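Local atomic coordinates of short chain dehydrogenase (Salmonella typhi, PDB entry 3G1T), a protein that is probably an NAD(P)-dependent oxidoreductase of the short-chain dehydrogenase family, built on a Rossmann fold, whose substrate is not established. Residues 5-13 against 225-234; 190-200 against 235-246. All coordinates share one frame; numbering follows the deposited sequence.

Contact 1: residues 5-13 against 225-234; sequences YQPKQDLLQ and PLYLWLMGDD. With MG (magnesium ion), chain B.
With chi1 at -172°, CG of Tyr5 stands anti to its main-chain nitrogen, and this carries the phenol over the helix toward Trp229 and on to Asp234. The two rings form a T-shaped pair: the edge of the indole, at CD1, points into one face of the tyrosine, the planes standing at 87° with the centroids of the Tyr5 ring and the Trp229 five-membered ring 4.9 Å apart. Pro7 CD covers the opposite face, holding the phenol between the two. At its far end Tyr5 OH donates to Asp234 OD2 over 2.7 Å, reaching the carboxylate on its anti side and close to its plane. The N-terminal arm, leading toward the first strand (16-19) of the Rossmann-type sheet, is thus laid along helix 224-231. Further on, Leu12 puts CD1 3.8 Å from Leu228 CD2, while its other methyl, CD2, rests 3.6 Å from the carbonyl carbon of Met231. Leu11 packs CG 4.0 Å from Gly232 CA, and its CD2 methyl takes up the side on which Gly232 carries no side chain. Water 1 joins the backbones, donating to Leu11 O and accepting from Asp233 N, and Asp233 OD2 binds the magnesium ion at 2.0 Å.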
# COMPACT_ATOMS: atom_id res chain seq x y z
N TYR A 5 28.77 0.05 13.73
CA TYR A 5 29.33 0.74 12.51
C TYR A 5 29.92 2.08 12.81
O TYR A 5 29.17 3.06 13.08
CB TYR A 5 28.23 0.94 11.42
CG TYR A 5 28.70 1.46 10.08
CD1 TYR A 5 29.69 0.78 9.36
CD2 TYR A 5 28.12 2.62 9.48
CE1 TYR A 5 30.11 1.26 8.07
CE2 TYR A 5 28.55 3.06 8.20
CZ TYR A 5 29.55 2.38 7.52
OH TYR A 5 30.02 2.79 6.28
N GLN A 6 31.23 2.17 12.59
CA GLN A 6 32.02 3.38 12.86
C GLN A 6 32.92 3.72 11.67
O GLN A 6 34.12 3.49 11.72
CB GLN A 6 32.93 3.16 14.09
CG GLN A 6 32.48 2.05 15.02
CD GLN A 6 33.03 2.24 16.42
OE1 GLN A 6 34.21 1.96 16.69
NE2 GLN A 6 32.19 2.75 17.31
N PRO A 7 32.33 4.30 10.60
CA PRO A 7 33.05 4.66 9.38
C PRO A 7 33.93 5.89 9.58
O PRO A 7 33.73 6.69 10.52
CB PRO A 7 31.93 5.05 8.44
CG PRO A 7 30.86 5.57 9.27
CD PRO A 7 30.92 4.72 10.53
N LYS A 8 34.90 6.02 8.70
CA LYS A 8 35.67 7.26 8.57
C LYS A 8 34.80 8.53 8.34
O LYS A 8 33.70 8.48 7.76
CB LYS A 8 36.66 7.06 7.40
CG LYS A 8 37.73 6.01 7.74
CD LYS A 8 38.96 6.27 6.93
CE LYS A 8 39.49 5.03 6.35
NZ LYS A 8 40.12 4.29 7.40
N GLN A 9 35.35 9.66 8.78
CA GLN A 9 34.65 10.91 8.79
C GLN A 9 34.38 11.43 7.41
O GLN A 9 33.53 12.29 7.25
CB GLN A 9 35.44 11.96 9.69
CG GLN A 9 34.54 13.07 10.25
CD GLN A 9 33.47 12.57 11.17
OE1 GLN A 9 33.74 11.78 12.05
NE2 GLN A 9 32.22 13.00 10.93
N ASP A 10 35.07 10.87 6.39
CA ASP A 10 34.84 11.29 5.03
C ASP A 10 34.15 10.20 4.21
O ASP A 10 34.18 10.23 2.97
CB ASP A 10 36.14 11.75 4.35
CG ASP A 10 37.19 10.71 4.30
OD1 ASP A 10 37.03 9.66 4.96
OD2 ASP A 10 38.16 10.95 3.57
N LEU A 11 33.43 9.30 4.90
CA LEU A 11 32.57 8.32 4.15
C LEU A 11 31.78 8.92 2.99
O LEU A 11 31.75 8.30 1.90
CB LEU A 11 31.60 7.64 5.12
CG LEU A 11 30.71 6.49 4.59
CD1 LEU A 11 31.59 5.24 4.31
CD2 LEU A 11 29.57 6.21 5.52
N LEU A 12 31.11 10.07 3.22
CA LEU A 12 30.16 10.62 2.22
C LEU A 12 30.74 11.82 1.44
O LEU A 12 30.04 12.58 0.78
CB LEU A 12 28.83 10.95 2.97
CG LEU A 12 28.18 9.70 3.59
CD1 LEU A 12 26.79 10.23 4.23
CD2 LEU A 12 27.97 8.50 2.57
N GLN A 13 32.07 11.97 1.50
CA GLN A 13 32.68 13.19 0.96
C GLN A 13 32.29 13.37 -0.48
O GLN A 13 32.46 12.46 -1.35
CB GLN A 13 34.21 13.09 1.08
CG GLN A 13 34.89 14.40 0.70
CD GLN A 13 34.49 15.59 1.62
OE1 GLN A 13 34.49 15.52 2.89
NE2 GLN A 13 34.12 16.66 0.98
N PRO A 225 23.84 5.18 12.72
CA PRO A 225 24.81 4.30 12.00
C PRO A 225 24.18 3.63 10.77
O PRO A 225 24.81 3.58 9.70
CB PRO A 225 25.22 3.27 13.07
CG PRO A 225 25.17 4.08 14.37
CD PRO A 225 23.97 5.06 14.20
N LEU A 226 22.94 3.16 10.90
CA LEU A 226 22.31 2.55 9.77
C LEU A 226 22.07 3.53 8.63
O LEU A 226 22.28 3.13 7.47
CB LEU A 226 20.98 1.86 10.23
CG LEU A 226 20.19 1.21 9.11
CD1 LEU A 226 20.98 -0.03 8.63
CD2 LEU A 226 18.81 0.71 9.63
N TYR A 227 21.61 4.76 8.93
CA TYR A 227 21.44 5.82 7.95
C TYR A 227 22.67 6.19 7.19
O TYR A 227 22.58 6.41 5.98
CB TYR A 227 20.84 7.08 8.65
CG TYR A 227 19.36 6.88 9.00
CD1 TYR A 227 18.38 7.48 8.22
CD2 TYR A 227 18.94 6.08 10.11
CE1 TYR A 227 17.02 7.32 8.47
CE2 TYR A 227 17.54 5.96 10.41
CZ TYR A 227 16.63 6.58 9.58
OH TYR A 227 15.30 6.49 9.79
N LEU A 228 23.81 6.24 7.89
CA LEU A 228 25.12 6.43 7.28
C LEU A 228 25.50 5.21 6.43
O LEU A 228 25.93 5.40 5.25
CB LEU A 228 26.23 6.55 8.39
CG LEU A 228 26.23 7.97 8.90
CD1 LEU A 228 26.95 7.99 10.31
CD2 LEU A 228 26.86 8.97 7.79
N TRP A 229 25.34 3.99 6.98
CA TRP A 229 25.75 2.76 6.24
C TRP A 229 25.04 2.65 4.88
O TRP A 229 25.69 2.39 3.85
CB TRP A 229 25.42 1.57 7.12
CG TRP A 229 25.84 0.28 6.47
CD1 TRP A 229 27.13 -0.21 6.34
CD2 TRP A 229 24.98 -0.68 5.89
NE1 TRP A 229 27.10 -1.45 5.70
CE2 TRP A 229 25.79 -1.74 5.39
CE3 TRP A 229 23.58 -0.75 5.75
CZ2 TRP A 229 25.25 -2.89 4.79
CZ3 TRP A 229 23.04 -1.86 5.11
CH2 TRP A 229 23.88 -2.92 4.63
N LEU A 230 23.74 2.92 4.84
CA LEU A 230 23.03 2.83 3.53
C LEU A 230 23.42 3.86 2.50
O LEU A 230 23.18 3.63 1.32
CB LEU A 230 21.49 2.82 3.69
CG LEU A 230 20.92 1.48 4.17
CD1 LEU A 230 19.43 1.66 4.44
CD2 LEU A 230 21.08 0.30 3.16
N MET A 231 24.01 5.02 2.91
CA MET A 231 24.39 6.02 1.88
C MET A 231 25.84 5.83 1.38
O MET A 231 26.19 6.29 0.30
CB MET A 231 24.22 7.45 2.44
CG MET A 231 22.72 7.94 2.48
SD MET A 231 21.83 7.88 0.87
CE MET A 231 20.14 8.07 1.39
N GLY A 232 26.65 5.12 2.19
CA GLY A 232 28.12 4.85 1.96
C GLY A 232 28.35 3.60 1.16
O GLY A 232 27.49 2.67 1.02
N ASP A 233 29.59 3.49 0.68
CA ASP A 233 29.85 2.39 -0.23
C ASP A 233 29.83 1.02 0.46
O ASP A 233 29.83 0.00 -0.26
CB ASP A 233 31.26 2.58 -0.84
CG ASP A 233 31.28 3.63 -1.92
OD1 ASP A 233 30.22 4.07 -2.40
OD2 ASP A 233 32.42 4.05 -2.28
N ASP A 234 29.83 0.94 1.82
CA ASP A 234 29.85 -0.38 2.53
C ASP A 234 28.58 -1.20 2.33
O ASP A 234 28.56 -2.42 2.53
CB ASP A 234 30.14 -0.20 4.01
CG ASP A 234 31.59 0.32 4.27
OD1 ASP A 234 32.52 -0.10 3.54
OD2 ASP A 234 31.82 1.21 5.12
MG MG B . 33.07 5.72 -3.27
O HOH W 1 31.40 5.79 0.57
O HOH W 2 31.32 5.42 -4.48
O HOH W 3 32.22 6.99 -2.00

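Contact 2: residues 190-200 against 235-246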
# COMPACT_ATOMS: atom_id res chain seq x y z
N LEU A 190 22.09 1.70 -9.15
CA LEU A 190 21.15 2.20 -8.09
C LEU A 190 20.66 1.10 -7.21
O LEU A 190 20.00 0.17 -7.68
CB LEU A 190 19.91 2.84 -8.75
CG LEU A 190 18.84 3.50 -7.84
CD1 LEU A 190 19.32 4.57 -6.70
CD2 LEU A 190 17.72 4.09 -8.82
N ARG A 191 20.92 1.22 -5.88
CA ARG A 191 20.35 0.32 -4.92
C ARG A 191 19.20 0.98 -4.15
O ARG A 191 19.13 2.26 -4.04
CB ARG A 191 21.39 -0.19 -3.97
CG ARG A 191 22.02 0.91 -3.11
CD ARG A 191 23.23 0.34 -2.37
NE ARG A 191 23.92 1.32 -1.46
CZ ARG A 191 24.74 2.29 -1.86
NH1 ARG A 191 25.33 3.11 -0.95
NH2 ARG A 191 25.00 2.46 -3.15
N VAL A 192 18.27 0.14 -3.71
CA VAL A 192 16.96 0.74 -3.16
C VAL A 192 16.59 -0.06 -1.96
O VAL A 192 16.44 -1.27 -2.08
CB VAL A 192 15.79 0.61 -4.20
CG1 VAL A 192 14.54 1.37 -3.74
CG2 VAL A 192 16.28 1.05 -5.61
N ASN A 193 16.29 0.58 -0.82
CA ASN A 193 16.07 -0.24 0.40
C ASN A 193 15.19 0.53 1.34
O ASN A 193 14.94 1.69 1.06
CB ASN A 193 17.39 -0.43 1.13
CG ASN A 193 18.33 -1.35 0.37
OD1 ASN A 193 18.12 -2.57 0.36
ND2 ASN A 193 19.37 -0.76 -0.26
N CYS A 194 14.64 -0.15 2.33
CA CYS A 194 13.92 0.60 3.41
C CYS A 194 14.63 0.61 4.76
O CYS A 194 15.38 -0.35 5.08
CB CYS A 194 12.57 -0.08 3.66
SG CYS A 194 11.30 0.32 2.38
N ILE A 195 14.35 1.66 5.54
CA ILE A 195 14.76 1.70 6.98
C ILE A 195 13.52 1.84 7.90
O ILE A 195 12.65 2.71 7.65
CB ILE A 195 15.72 2.89 7.26
CG1 ILE A 195 17.08 2.66 6.62
CG2 ILE A 195 15.94 3.10 8.85
CD1 ILE A 195 18.19 3.59 7.12
N ASN A 196 13.46 0.97 8.91
CA ASN A 196 12.47 1.08 10.03
C ASN A 196 13.19 1.70 11.22
O ASN A 196 13.98 1.00 11.87
CB ASN A 196 11.94 -0.30 10.38
CG ASN A 196 11.13 -0.29 11.70
OD1 ASN A 196 10.59 0.75 12.08
ND2 ASN A 196 11.13 -1.42 12.44
N PRO A 197 12.91 2.98 11.55
CA PRO A 197 13.72 3.54 12.63
C PRO A 197 13.46 2.85 13.97
O PRO A 197 14.30 2.96 14.85
CB PRO A 197 13.32 5.03 12.70
CG PRO A 197 12.09 5.16 11.98
CD PRO A 197 11.94 3.95 11.04
N GLY A 198 12.33 2.15 14.12
CA GLY A 198 11.95 1.58 15.45
C GLY A 198 11.47 2.75 16.30
O GLY A 198 11.45 3.93 15.85
N GLY A 199 11.08 2.43 17.52
CA GLY A 199 10.62 3.48 18.45
C GLY A 199 11.72 4.51 18.77
O GLY A 199 12.69 4.19 19.46
N THR A 200 11.53 5.76 18.32
CA THR A 200 12.59 6.77 18.47
C THR A 200 11.95 8.00 19.03
O THR A 200 10.74 8.22 18.81
CB THR A 200 13.23 7.07 17.05
OG1 THR A 200 13.69 5.84 16.48
CG2 THR A 200 14.38 8.07 17.10
N SER A 235 27.53 -0.51 1.88
CA SER A 235 26.22 -1.17 1.66
C SER A 235 25.97 -1.43 0.15
O SER A 235 24.86 -1.79 -0.23
CB SER A 235 25.07 -0.30 2.17
OG SER A 235 25.02 0.95 1.49
N ARG A 236 26.98 -1.19 -0.67
CA ARG A 236 26.70 -1.09 -2.13
C ARG A 236 26.18 -2.41 -2.72
O ARG A 236 25.52 -2.40 -3.78
CB ARG A 236 27.96 -0.66 -2.93
CG ARG A 236 29.03 -1.69 -2.98
CD ARG A 236 30.23 -1.12 -3.81
NE ARG A 236 29.71 -0.61 -5.09
CZ ARG A 236 30.16 0.49 -5.69
NH1 ARG A 236 31.21 1.17 -5.21
NH2 ARG A 236 29.59 0.89 -6.79
N ARG A 237 26.43 -3.55 -2.09
CA ARG A 237 25.88 -4.81 -2.64
C ARG A 237 24.45 -5.18 -2.19
O ARG A 237 23.98 -6.31 -2.51
CB ARG A 237 26.82 -5.96 -2.26
CG ARG A 237 28.15 -5.84 -3.05
CD ARG A 237 29.36 -6.70 -2.55
NE ARG A 237 29.76 -6.53 -1.14
CZ ARG A 237 30.39 -5.48 -0.53
NH1 ARG A 237 30.73 -4.32 -1.15
NH2 ARG A 237 30.65 -5.60 0.78
N LYS A 238 23.82 -4.28 -1.41
CA LYS A 238 22.54 -4.59 -0.75
C LYS A 238 21.45 -3.76 -1.39
O LYS A 238 21.55 -2.54 -1.49
CB LYS A 238 22.57 -4.29 0.81
CG LYS A 238 23.74 -4.92 1.50
CD LYS A 238 23.35 -6.24 2.06
CE LYS A 238 24.58 -7.00 2.65
NZ LYS A 238 25.12 -6.55 4.01
N THR A 239 20.41 -4.47 -1.88
CA THR A 239 19.26 -3.80 -2.48
C THR A 239 18.07 -4.70 -2.27
O THR A 239 18.21 -5.89 -2.07
CB THR A 239 19.47 -3.48 -3.97
OG1 THR A 239 18.48 -2.57 -4.47
CG2 THR A 239 19.47 -4.78 -4.83
N GLY A 240 16.90 -4.09 -2.29
CA GLY A 240 15.66 -4.80 -2.05
C GLY A 240 15.36 -5.19 -0.61
O GLY A 240 14.42 -5.97 -0.41
N MET A 241 16.10 -4.67 0.34
CA MET A 241 16.01 -5.15 1.73
C MET A 241 15.35 -4.10 2.63
O MET A 241 15.35 -2.94 2.29
CB MET A 241 17.41 -5.48 2.30
CG MET A 241 18.10 -6.64 1.56
SD MET A 241 19.81 -7.02 1.98
CE MET A 241 19.73 -7.47 3.71
N THR A 242 14.85 -4.55 3.77
CA THR A 242 14.29 -3.61 4.74
C THR A 242 15.01 -3.86 6.07
O THR A 242 15.12 -4.99 6.52
CB THR A 242 12.70 -3.75 4.76
OG1 THR A 242 12.21 -2.76 5.74
CG2 THR A 242 12.26 -5.16 5.10
N PHE A 243 15.62 -2.79 6.61
CA PHE A 243 16.51 -2.87 7.76
C PHE A 243 15.91 -2.24 8.99
O PHE A 243 15.30 -1.16 8.93
CB PHE A 243 17.83 -2.15 7.51
CG PHE A 243 18.63 -2.74 6.31
CD1 PHE A 243 19.49 -3.83 6.52
CD2 PHE A 243 18.48 -2.20 5.03
CE1 PHE A 243 20.27 -4.36 5.42
CE2 PHE A 243 19.18 -2.77 3.91
CZ PHE A 243 20.08 -3.79 4.11
N ASP A 244 16.11 -2.91 10.13
CA ASP A 244 15.73 -2.32 11.43
C ASP A 244 16.89 -1.59 12.10
O ASP A 244 17.96 -2.17 12.29
CB ASP A 244 15.26 -3.37 12.41
CG ASP A 244 13.87 -3.92 12.08
OD1 ASP A 244 13.44 -4.88 12.78
OD2 ASP A 244 13.18 -3.42 11.19
N ALA A 245 16.70 -0.31 12.32
CA ALA A 245 17.67 0.49 13.12
C ALA A 245 17.88 -0.06 14.55
O ALA A 245 18.98 0.08 15.12
CB ALA A 245 17.23 1.95 13.14
N GLN A 246 16.85 -0.66 15.11
CA GLN A 246 16.92 -1.20 16.44
C GLN A 246 16.31 -2.62 16.46
O GLN A 246 15.11 -2.78 16.72
CB GLN A 246 16.14 -0.28 17.41
CG GLN A 246 16.46 1.25 17.32
CD GLN A 246 15.53 2.04 18.20
OE1 GLN A 246 14.71 2.79 17.71
NE2 GLN A 246 15.59 1.79 19.50
O HOH W 4 18.40 -2.14 -7.03
O HOH W 5 13.98 -0.65 14.21
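Arg191 reaches from strand 190-196 into the turn that precedes strand 242-244. Its CB lies 3.4 Å from Lys238 O; CG passes the same carbonyl, and CD comes equally near Lys238 O and Ser235 O, both on one side. NE then donates to Ser235 OG at 3.2 Å, a bent bond (137°) whose acceptor is tilted from the guanidinium plane, while Arg236 CA sits over one face of that group. Ser235 OG is also hydrogen-bonded to Trp229 O of helix 224-231. At the tip, NH2 is bonded to Ala146 O, just ahead of the neighbouring strand 147-152.

Two residues on, Asn193 grips the other backbone twice: ND2 donates almost straight (170°) to Lys238 O, approaching from above the carbonyl plane, and OD1 accepts from Met241 N at 2.9 Å. Cys194, Ile195 and Asn196 then pair in parallel with Thr242, Phe243 and Asp244, adding the last strand to the edge of the Rossmann-type sheet. Cys194 N to Met241 O (2.9 Å) and Asn196 N to Phe243 O (2.8 Å) are among the backbone bonds of this pairing. Beyond them Asn196 ND2 meets Asp244 OD2 at 3.1 Å from above the carboxylate, and Asn196 OD1 accepts from Gly198 N in an Asx turn. Since Asp244 OD2 also forms a salt bridge with Arg158, its negative charge is probably largely balanced, with the neutral amide of Asn196 as a further donor.

How the contacts relate
The chain runs directly from residues 225-234 of contact 1 into 235-246 of contact 2, and the centres of the two contacts lie about 13 Å apart. Ser235 OG, the acceptor of Arg191 NE, lies 2.8 Å from Trp229 O in a probable hydrogen bond, tying the turn back to helix 224-231. Trp229 also takes part in both neighbourhoods, its ring packing edge-to-face with Phe243 of the last strand as well as with Tyr5. Leu226, Tyr227 and Leu230 of the helix meet Ile195, so the helix lies between the N-terminal arm and the sheet. The magnesium ion bound by Asp233 is also about 5 Å from the side chain of Arg236.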